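Local coordinates for CRISPR-associated endonuclease Cas12b (Alicyclobacillus acidoterrestris, PDB 5U31), which is an RNA-guided endonuclease of bacterial CRISPR immunity that recognises a protospacer adjacent motif and cleaves invading DNA with a RuvC domain, at residues F222-E227 and W392-K397; A32-Y37 and T382-T387. The protein carries 3 engineered substitutions. One frame throughout, in Å; residues are numbered along the deposited sequence.

Interaction 1. Residues F222-E227 and W392-K397; sequences FQQAIE and WTRFDK. With nucleotides of chain C; nucleotides of chain B.
Arg394 and Glu227 meet tip to tip in an end-on, bidentate salt bridge, which joins a helix of the REC1 domain to the short WED-II strand 394-395, which pairs with strand 473-483. Arg394 NH1 donates to Glu227 OE1 and Arg394 NH2 to Glu227 OE2, each over 2.6 Å, both carboxylate oxygens using their syn lone pairs. Carboxylate and guanidinium lie only 20° from coplanar, so the pair of bonds fixes the rotation of both groups. An extended arginine chain (chi3 -177°) carries NE well out from the strand toward the helix.

Stacking complements this ion pair. Gln224 slides past Arg394 in the opposite direction, its CG sitting 3.6 Å above the centre of the guanidinium, with the amide only 10° from parallel to it.

A third kind of contact is amide hydrogen bonding. Gln224 NE2 donates to Trp392 O at 3.3 Å, and also to Asp220 OD1 one turn earlier; the other oxygen of Asp220 accepts from the backbone N of Arg394. Gln223 NE2, weakly bonded to Glu227 OE1, has its stronger partner in a DNA phosphate.

Nucleic acid lies against two parts of the arrangement. The DT19 sugar of chain C lies against the carboxylate, with Glu227 CD 3.4 Å from its C4'. On the guide RNA side, Trp392 NE1 at the indole edge donates to O3' of G95 of chain B over 3.0 Å.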
loop_
_atom_site.group_PDB
_atom_site.type_symbol
_atom_site.label_atom_id
_atom_site.label_comp_id
_atom_site.label_asym_id
_atom_site.label_seq_id
_atom_site.Cartn_x
_atom_site.Cartn_y
_atom_site.Cartn_z
ATOM N N PHE A 222 20.544 -16.157 -19.947
ATOM C CA PHE A 222 20.634 -14.984 -20.807
ATOM C C PHE A 222 19.337 -14.185 -20.794
ATOM O O PHE A 222 19.369 -12.949 -20.737
ATOM C CB PHE A 222 21.000 -15.404 -22.226
ATOM C CG PHE A 222 21.415 -14.264 -23.100
ATOM C CD1 PHE A 222 22.567 -13.545 -22.826
ATOM C CD2 PHE A 222 20.655 -13.912 -24.199
ATOM C CE1 PHE A 222 22.949 -12.494 -23.627
ATOM C CE2 PHE A 222 21.036 -12.859 -25.009
ATOM C CZ PHE A 222 22.184 -12.151 -24.723
ATOM N N GLN A 223 18.185 -14.862 -20.840
ATOM C CA GLN A 223 16.921 -14.136 -20.776
ATOM C C GLN A 223 16.802 -13.344 -19.481
ATOM O O GLN A 223 16.383 -12.182 -19.494
ATOM C CB GLN A 223 15.739 -15.091 -20.914
ATOM C CG GLN A 223 14.408 -14.367 -20.845
ATOM C CD GLN A 223 13.214 -15.277 -21.005
ATOM O OE1 GLN A 223 13.330 -16.397 -21.507
ATOM N NE2 GLN A 223 12.051 -14.799 -20.570
ATOM N N GLN A 224 17.176 -13.948 -18.352
ATOM C CA GLN A 224 17.035 -13.265 -17.075
ATOM C C GLN A 224 17.981 -12.079 -16.951
ATOM O O GLN A 224 17.741 -11.193 -16.123
ATOM C CB GLN A 224 17.247 -14.251 -15.926
ATOM C CG GLN A 224 16.097 -15.239 -15.781
ATOM C CD GLN A 224 16.138 -16.022 -14.487
ATOM O OE1 GLN A 224 15.907 -15.476 -13.409
ATOM N NE2 GLN A 224 16.425 -17.315 -14.586
ATOM N N ALA A 225 19.038 -12.041 -17.763
ATOM C CA ALA A 225 19.913 -10.877 -17.803
ATOM C C ALA A 225 19.305 -9.763 -18.640
ATOM O O ALA A 225 19.407 -8.584 -18.284
ATOM C CB ALA A 225 21.283 -11.275 -18.350
ATOM N N ILE A 226 18.679 -10.124 -19.760
ATOM C CA ILE A 226 17.960 -9.151 -20.571
ATOM C C ILE A 226 16.829 -8.522 -19.767
ATOM O O ILE A 226 16.630 -7.300 -19.796
ATOM C CB ILE A 226 17.441 -9.824 -21.855
ATOM C CG1 ILE A 226 18.602 -10.373 -22.687
ATOM C CG2 ILE A 226 16.639 -8.850 -22.674
ATOM C CD1 ILE A 226 19.462 -9.308 -23.327
ATOM N N GLU A 227 16.084 -9.344 -19.024
ATOM C CA GLU A 227 14.940 -8.851 -18.262
ATOM C C GLU A 227 15.346 -7.752 -17.291
ATOM O O GLU A 227 14.812 -6.637 -17.331
ATOM C CB GLU A 227 14.287 -10.001 -17.505
ATOM C CG GLU A 227 13.708 -11.058 -18.383
ATOM C CD GLU A 227 13.334 -12.273 -17.586
ATOM O OE1 GLU A 227 13.059 -13.333 -18.188
ATOM O OE2 GLU A 227 13.314 -12.158 -16.345
ATOM N N TRP A 392 16.444 -17.001 -9.464
ATOM C CA TRP A 392 16.141 -18.416 -9.303
ATOM C C TRP A 392 16.151 -19.108 -10.657
ATOM O O TRP A 392 15.711 -18.531 -11.654
ATOM C CB TRP A 392 14.791 -18.598 -8.606
ATOM C CG TRP A 392 14.584 -17.618 -7.489
ATOM C CD1 TRP A 392 13.789 -16.512 -7.506
ATOM C CD2 TRP A 392 15.209 -17.643 -6.201
ATOM N NE1 TRP A 392 13.873 -15.852 -6.306
ATOM C CE2 TRP A 392 14.738 -16.527 -5.487
ATOM C CE3 TRP A 392 16.118 -18.506 -5.580
ATOM C CZ2 TRP A 392 15.143 -16.251 -4.184
ATOM C CZ3 TRP A 392 16.517 -18.231 -4.286
ATOM C CH2 TRP A 392 16.031 -17.115 -3.602
ATOM N N THR A 393 16.651 -20.341 -10.690
ATOM C CA THR A 393 16.629 -21.106 -11.930
ATOM C C THR A 393 15.187 -21.415 -12.315
ATOM O O THR A 393 14.396 -21.871 -11.484
ATOM C CB THR A 393 17.434 -22.403 -11.792
ATOM O OG1 THR A 393 16.552 -23.496 -11.521
ATOM C CG2 THR A 393 18.435 -22.303 -10.668
ATOM N N ARG A 394 14.839 -21.146 -13.567
ATOM C CA ARG A 394 13.504 -21.443 -14.053
ATOM C C ARG A 394 13.460 -22.839 -14.666
ATOM O O ARG A 394 14.485 -23.429 -15.009
ATOM C CB ARG A 394 13.053 -20.406 -15.080
ATOM C CG ARG A 394 12.888 -19.020 -14.519
ATOM C CD ARG A 394 12.697 -18.008 -15.626
ATOM N NE ARG A 394 12.608 -16.650 -15.103
ATOM C CZ ARG A 394 12.544 -15.563 -15.863
ATOM N NH1 ARG A 394 12.560 -15.674 -17.183
ATOM N NH2 ARG A 394 12.462 -14.367 -15.300
ATOM N N PHE A 395 12.246 -23.365 -14.792
ATOM C CA PHE A 395 12.016 -24.686 -15.364
ATOM C C PHE A 395 10.729 -24.620 -16.168
ATOM O O PHE A 395 9.654 -24.435 -15.593
ATOM C CB PHE A 395 11.912 -25.748 -14.271
ATOM C CG PHE A 395 13.197 -26.453 -13.979
ATOM C CD1 PHE A 395 13.569 -27.560 -14.719
ATOM C CD2 PHE A 395 14.019 -26.031 -12.949
ATOM C CE1 PHE A 395 14.741 -28.222 -14.452
ATOM C CE2 PHE A 395 15.198 -26.696 -12.677
ATOM C CZ PHE A 395 15.558 -27.792 -13.430
ATOM N N ASP A 396 10.825 -24.768 -17.484
ATOM C CA ASP A 396 9.619 -24.710 -18.291
ATOM C C ASP A 396 8.722 -25.915 -18.012
ATOM O O ASP A 396 9.166 -26.961 -17.536
ATOM C CB ASP A 396 9.970 -24.638 -19.776
ATOM C CG ASP A 396 9.857 -23.229 -20.331
ATOM O OD1 ASP A 396 8.978 -22.475 -19.859
ATOM O OD2 ASP A 396 10.643 -22.874 -21.236
ATOM N N LYS A 397 7.434 -25.744 -18.293
ATOM C CA LYS A 397 6.483 -26.841 -18.215
ATOM C C LYS A 397 6.816 -27.906 -19.258
ATOM O O LYS A 397 7.671 -27.718 -20.127
ATOM C CB LYS A 397 5.070 -26.328 -18.446
ATOM C CG LYS A 397 4.839 -25.892 -19.887
ATOM C CD LYS A 397 3.513 -25.188 -20.027
ATOM C CE LYS A 397 3.296 -24.640 -21.422
ATOM N NZ LYS A 397 1.993 -23.909 -21.480
ATOM P P DT C 19 9.252 -8.921 -20.427
ATOM O OP1 DT C 19 9.855 -9.319 -21.712
ATOM O OP2 DT C 19 7.946 -8.223 -20.448
ATOM O "O5'" DT C 19 9.076 -10.142 -19.391
ATOM C "C5'" DT C 19 10.131 -11.055 -19.193
ATOM C "C4'" DT C 19 10.016 -11.800 -17.865
ATOM O "O4'" DT C 19 9.565 -10.933 -16.808
ATOM C "C3'" DT C 19 9.026 -12.937 -17.812
ATOM O "O3'" DT C 19 9.529 -14.067 -18.513
ATOM C "C2'" DT C 19 8.984 -13.186 -16.308
ATOM C "C1'" DT C 19 9.092 -11.757 -15.747
ATOM N N1 DT C 19 7.789 -11.230 -15.266
ATOM C C2 DT C 19 7.324 -11.616 -14.031
ATOM O O2 DT C 19 7.937 -12.364 -13.287
ATOM N N3 DT C 19 6.110 -11.085 -13.689
ATOM C C4 DT C 19 5.332 -10.231 -14.442
ATOM O O4 DT C 19 4.253 -9.812 -14.046
ATOM C C5 DT C 19 5.873 -9.871 -15.728
ATOM C C7 DT C 19 5.117 -8.951 -16.635
ATOM C C6 DT C 19 7.060 -10.387 -16.077
ATOM P P G B 95 7.578 -14.218 -3.713
ATOM O OP1 G B 95 8.399 -14.888 -2.669
ATOM O OP2 G B 95 6.962 -12.890 -3.458
ATOM O "O5'" G B 95 8.450 -14.105 -5.039
ATOM C "C5'" G B 95 9.195 -15.217 -5.512
ATOM C "C4'" G B 95 10.128 -14.812 -6.619
ATOM O "O4'" G B 95 9.373 -14.571 -7.830
ATOM C "C3'" G B 95 10.875 -13.515 -6.387
ATOM O "O3'" G B 95 12.005 -13.680 -5.553
ATOM C "C2'" G B 95 11.198 -13.046 -7.802
ATOM O "O2'" G B 95 12.338 -13.719 -8.313
ATOM C "C1'" G B 95 9.972 -13.537 -8.574
ATOM N N9 G B 95 8.963 -12.489 -8.823
ATOM C C8 G B 95 7.786 -12.265 -8.149
ATOM N N7 G B 95 7.098 -11.271 -8.651
ATOM C C5 G B 95 7.857 -10.822 -9.723
ATOM C C6 G B 95 7.630 -9.774 -10.651
ATOM O O6 G B 95 6.677 -8.996 -10.720
ATOM N N1 G B 95 8.663 -9.673 -11.569
ATOM C C2 G B 95 9.773 -10.479 -11.597
ATOM N N2 G B 95 10.667 -10.232 -12.564
ATOM N N3 G B 95 10.002 -11.457 -10.743
ATOM C C4 G B 95 9.007 -11.569 -9.842
ATOM P P DA C 22 3.483 -21.586 -24.089
ATOM O OP1 DA C 22 2.029 -21.524 -23.806
ATOM O OP2 DA C 22 4.310 -22.764 -23.718
ATOM O "O5'" DA C 22 3.720 -21.405 -25.652
ATOM C "C5'" DA C 22 3.105 -20.364 -26.333
ATOM C "C4'" DA C 22 3.362 -20.504 -27.810
ATOM O "O4'" DA C 22 4.641 -19.907 -28.132
ATOM C "C3'" DA C 22 3.418 -21.946 -28.316
ATOM O "O3'" DA C 22 2.688 -22.036 -29.525
ATOM C "C2'" DA C 22 4.913 -22.181 -28.536
ATOM C "C1'" DA C 22 5.375 -20.788 -28.938
ATOM N N9 DA C 22 6.793 -20.532 -28.710
ATOM C C8 DA C 22 7.480 -20.654 -27.536
ATOM N N7 DA C 22 8.752 -20.337 -27.628
ATOM C C5 DA C 22 8.906 -19.970 -28.955
ATOM C C6 DA C 22 10.023 -19.521 -29.700
ATOM N N6 DA C 22 11.245 -19.361 -29.179
ATOM N N1 DA C 22 9.832 -19.246 -31.005
ATOM C C2 DA C 22 8.607 -19.401 -31.526
ATOM N N3 DA C 22 7.488 -19.806 -30.930
ATOM C C4 DA C 22 7.707 -20.079 -29.634
#

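Interaction 2. Residues A32-Y37 and T382-T387. With SO4 (sulfate ion), chain F; nucleotides of chain B.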
loop_
_atom_site.group_PDB
_atom_site.type_symbol
_atom_site.label_atom_id
_atom_site.label_comp_id
_atom_site.label_asym_id
_atom_site.label_seq_id
_atom_site.Cartn_x
_atom_site.Cartn_y
_atom_site.Cartn_z
ATOM N N ALA A 32 25.562 -17.109 -11.282
ATOM C CA ALA A 32 26.824 -16.710 -11.895
ATOM C C ALA A 32 26.638 -16.430 -13.376
ATOM O O ALA A 32 27.184 -15.455 -13.905
ATOM C CB ALA A 32 27.879 -17.789 -11.684
ATOM N N GLY A 33 25.854 -17.268 -14.055
ATOM C CA GLY A 33 25.622 -17.061 -15.474
ATOM C C GLY A 33 24.911 -15.754 -15.756
ATOM O O GLY A 33 25.299 -15.000 -16.650
ATOM N N VAL A 34 23.861 -15.464 -14.986
ATOM C CA VAL A 34 23.135 -14.211 -15.170
ATOM C C VAL A 34 24.041 -13.023 -14.877
ATOM O O VAL A 34 24.033 -12.023 -15.605
ATOM C CB VAL A 34 21.868 -14.187 -14.293
ATOM C CG1 VAL A 34 21.252 -12.800 -14.307
ATOM C CG2 VAL A 34 20.866 -15.201 -14.791
ATOM N N ARG A 35 24.849 -13.117 -13.818
ATOM C CA ARG A 35 25.779 -12.036 -13.510
ATOM C C ARG A 35 26.780 -11.832 -14.641
ATOM O O ARG A 35 27.112 -10.692 -14.983
ATOM C CB ARG A 35 26.500 -12.325 -12.194
ATOM C CG ARG A 35 27.344 -11.177 -11.678
ATOM C CD ARG A 35 28.002 -11.544 -10.360
ATOM N NE ARG A 35 28.731 -10.428 -9.761
ATOM C CZ ARG A 35 28.265 -9.678 -8.767
ATOM N NH1 ARG A 35 27.065 -9.922 -8.255
ATOM N NH2 ARG A 35 28.998 -8.683 -8.282
ATOM N N TYR A 36 27.256 -12.926 -15.242
ATOM C CA TYR A 36 28.224 -12.818 -16.330
ATOM C C TYR A 36 27.644 -12.042 -17.507
ATOM O O TYR A 36 28.280 -11.121 -18.031
ATOM C CB TYR A 36 28.688 -14.214 -16.770
ATOM C CG TYR A 36 29.395 -14.219 -18.103
ATOM C CD1 TYR A 36 28.764 -14.702 -19.243
ATOM C CD2 TYR A 36 30.682 -13.714 -18.231
ATOM C CE1 TYR A 36 29.403 -14.692 -20.470
ATOM C CE2 TYR A 36 31.327 -13.698 -19.452
ATOM C CZ TYR A 36 30.682 -14.188 -20.565
ATOM O OH TYR A 36 31.318 -14.174 -21.779
ATOM N N TYR A 37 26.427 -12.394 -17.931
ATOM C CA TYR A 37 25.830 -11.728 -19.083
ATOM C C TYR A 37 25.382 -10.315 -18.734
ATOM O O TYR A 37 25.498 -9.399 -19.557
ATOM C CB TYR A 37 24.653 -12.543 -19.614
ATOM C CG TYR A 37 25.049 -13.857 -20.236
ATOM C CD1 TYR A 37 25.781 -13.900 -21.417
ATOM C CD2 TYR A 37 24.674 -15.058 -19.656
ATOM C CE1 TYR A 37 26.140 -15.113 -21.995
ATOM C CE2 TYR A 37 25.025 -16.272 -20.225
ATOM C CZ TYR A 37 25.758 -16.294 -21.389
ATOM O OH TYR A 37 26.103 -17.505 -21.939
ATOM N N THR A 382 22.546 -2.958 -9.643
ATOM C CA THR A 382 23.026 -4.010 -8.754
ATOM C C THR A 382 23.035 -5.335 -9.496
ATOM O O THR A 382 21.981 -5.812 -9.931
ATOM C CB THR A 382 22.163 -4.115 -7.490
ATOM O OG1 THR A 382 20.802 -4.367 -7.856
ATOM C CG2 THR A 382 22.241 -2.834 -6.667
ATOM N N LEU A 383 24.218 -5.927 -9.630
ATOM C CA LEU A 383 24.343 -7.239 -10.243
ATOM C C LEU A 383 23.644 -8.294 -9.385
ATOM O O LEU A 383 23.563 -8.155 -8.161
ATOM C CB LEU A 383 25.816 -7.621 -10.406
ATOM C CG LEU A 383 26.753 -6.924 -11.396
ATOM C CD1 LEU A 383 26.086 -6.789 -12.749
ATOM C CD2 LEU A 383 27.207 -5.566 -10.883
ATOM N N PRO A 384 23.146 -9.368 -9.998
ATOM C CA PRO A 384 22.649 -10.495 -9.204
ATOM C C PRO A 384 23.772 -11.163 -8.433
ATOM O O PRO A 384 24.942 -11.122 -8.824
ATOM C CB PRO A 384 22.071 -11.446 -10.256
ATOM C CG PRO A 384 22.846 -11.143 -11.476
ATOM C CD PRO A 384 23.068 -9.650 -11.439
ATOM N N ASP A 385 23.397 -11.789 -7.322
ATOM C CA ASP A 385 24.327 -12.539 -6.492
ATOM C C ASP A 385 23.620 -13.772 -5.954
ATOM O O ASP A 385 22.430 -13.720 -5.638
ATOM C CB ASP A 385 24.856 -11.695 -5.331
ATOM C CG ASP A 385 25.714 -12.497 -4.382
ATOM O OD1 ASP A 385 26.881 -12.772 -4.729
ATOM O OD2 ASP A 385 25.217 -12.867 -3.299
ATOM N N ALA A 386 24.358 -14.876 -5.839
ATOM C CA ALA A 386 23.741 -16.132 -5.432
ATOM C C ALA A 386 23.153 -16.058 -4.028
ATOM O O ALA A 386 22.218 -16.803 -3.713
ATOM C CB ALA A 386 24.759 -17.269 -5.519
ATOM N N THR A 387 23.673 -15.175 -3.172
ATOM C CA THR A 387 23.221 -15.100 -1.786
ATOM C C THR A 387 22.681 -13.739 -1.372
ATOM O O THR A 387 21.847 -13.679 -0.465
ATOM C CB THR A 387 24.355 -15.477 -0.818
ATOM O OG1 THR A 387 25.340 -14.439 -0.803
ATOM C CG2 THR A 387 25.009 -16.778 -1.241
HETATM S S SO4 F . 35.097 -12.594 -21.386
HETATM O O1 SO4 F . 34.738 -11.527 -20.456
HETATM O O2 SO4 F . 36.290 -12.185 -22.123
HETATM O O3 SO4 F . 35.360 -13.820 -20.636
HETATM O O4 SO4 F . 34.015 -12.835 -22.336
ATOM P P C B 98 17.889 -2.441 -6.389
ATOM O OP1 C B 98 19.251 -1.877 -6.237
ATOM O OP2 C B 98 17.218 -2.994 -5.183
ATOM O "O5'" C B 98 16.954 -1.333 -7.046
ATOM C "C5'" C B 98 17.319 -0.728 -8.273
ATOM C "C4'" C B 98 16.164 0.011 -8.891
ATOM O "O4'" C B 98 15.029 -0.874 -9.055
ATOM C "C3'" C B 98 15.614 1.168 -8.081
ATOM O "O3'" C B 98 16.402 2.333 -8.232
ATOM C "C2'" C B 98 14.202 1.310 -8.628
ATOM O "O2'" C B 98 14.212 1.998 -9.868
ATOM C "C1'" C B 98 13.829 -0.150 -8.893
ATOM N N1 C B 98 13.071 -0.747 -7.773
ATOM C C2 C B 98 11.736 -0.377 -7.594
ATOM O O2 C B 98 11.222 0.437 -8.373
ATOM N N3 C B 98 11.032 -0.910 -6.574
ATOM C C4 C B 98 11.611 -1.784 -5.758
ATOM N N4 C B 98 10.862 -2.276 -4.773
ATOM C C5 C B 98 12.968 -2.187 -5.916
ATOM C C6 C B 98 13.657 -1.648 -6.930
ATOM P P A B 97 16.358 -8.216 -5.348
ATOM O OP1 A B 97 17.636 -8.356 -4.617
ATOM O OP2 A B 97 15.088 -8.165 -4.585
ATOM O "O5'" A B 97 16.476 -6.890 -6.218
ATOM C "C5'" A B 97 17.569 -6.710 -7.101
ATOM C "C4'" A B 97 17.215 -5.776 -8.227
ATOM O "O4'" A B 97 16.033 -6.254 -8.921
ATOM C "C3'" A B 97 16.843 -4.366 -7.820
ATOM O "O3'" A B 97 17.970 -3.569 -7.524
ATOM C "C2'" A B 97 16.042 -3.890 -9.021
ATOM O "O2'" A B 97 16.903 -3.570 -10.102
ATOM C "C1'" A B 97 15.269 -5.156 -9.374
ATOM N N9 A B 97 13.965 -5.168 -8.687
ATOM C C8 A B 97 13.621 -5.803 -7.520
ATOM N N7 A B 97 12.379 -5.590 -7.155
ATOM C C5 A B 97 11.882 -4.744 -8.138
ATOM C C6 A B 97 10.623 -4.146 -8.328
ATOM N N6 A B 97 9.584 -4.308 -7.506
ATOM N N1 A B 97 10.466 -3.361 -9.413
ATOM C C2 A B 97 11.501 -3.193 -10.242
ATOM N N3 A B 97 12.730 -3.698 -10.171
ATOM C C4 A B 97 12.853 -4.472 -9.082
#
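Arg35 of helix 17-45 reaches Pro384 and Leu383 of the irregular segment 382-387, a helix-to-loop contact inside the REC1 domain. Its CG is anti to the backbone N (chi1 -172°), and the side chain crosses that of Leu383 at about a right angle. Arg35 CB lies 3.9 Å from Pro384 CG, at the proline ring. CG passes on to the carbonyl, 3.7 Å from Pro384 O, and CD comes to 3.4 Å from that same oxygen. NE lies between the two, about equally far from Pro384 O and Leu383 CB, and CZ stands 3.6 Å from Leu383 CB, which covers one face of the guanidinium toward its rim. At the tip, NH2 keeps only a looser contact with Leu383 CB, whereas NH1 donates to Pro384 O, a bond whose exact length is doubtful at this resolution. The carbonyl oxygen lies near the guanidinium plane, but NH1 stands 40° out of the carbonyl's own plane.

One residue earlier, Val34 CG1 packs on Pro384 CG at 3.6 Å. Beyond the proline, an Asx turn shapes the loop: Asp385 OD2 accepts from Thr387 N and Thr387 OG1, and also from Ala388 N.

Arg35 NH1 and Asp385 OD1 are 4.5 Å apart, without an N-H directed at the oxygen. The arginine is therefore attached through a neutral main-chain carbonyl, and the nearby carboxylate, whose OD2 serves the turn, probably adds a general electrostatic attraction through OD1.

In the fold
The two contacts illustrate how neighbouring helices can serve different partners: their centres are 12 Å apart, and helices 17-45 and 216-257 touch directly between them. Phe222 CD1 meets Tyr37 CD1 at 3.5 Å in an edge-to-face ring pair, and Gln224 CB packs on Val34 CG2 at 3.9 Å. Along the chain the segments alternate, and 382-387 and 392-397 are separated by four residues as the chain passes from REC1 into WED-II. Interaction 1 lies at the nucleic acid, the Arg394 side chain about 7 Å from Gly479, whose amide nitrogen binds the phosphate lock, and Gln223 touches Gln119 of the PAM-binding region. Interaction 2 lies away from these sites, although Thr382 comes close to the guide RNA backbone.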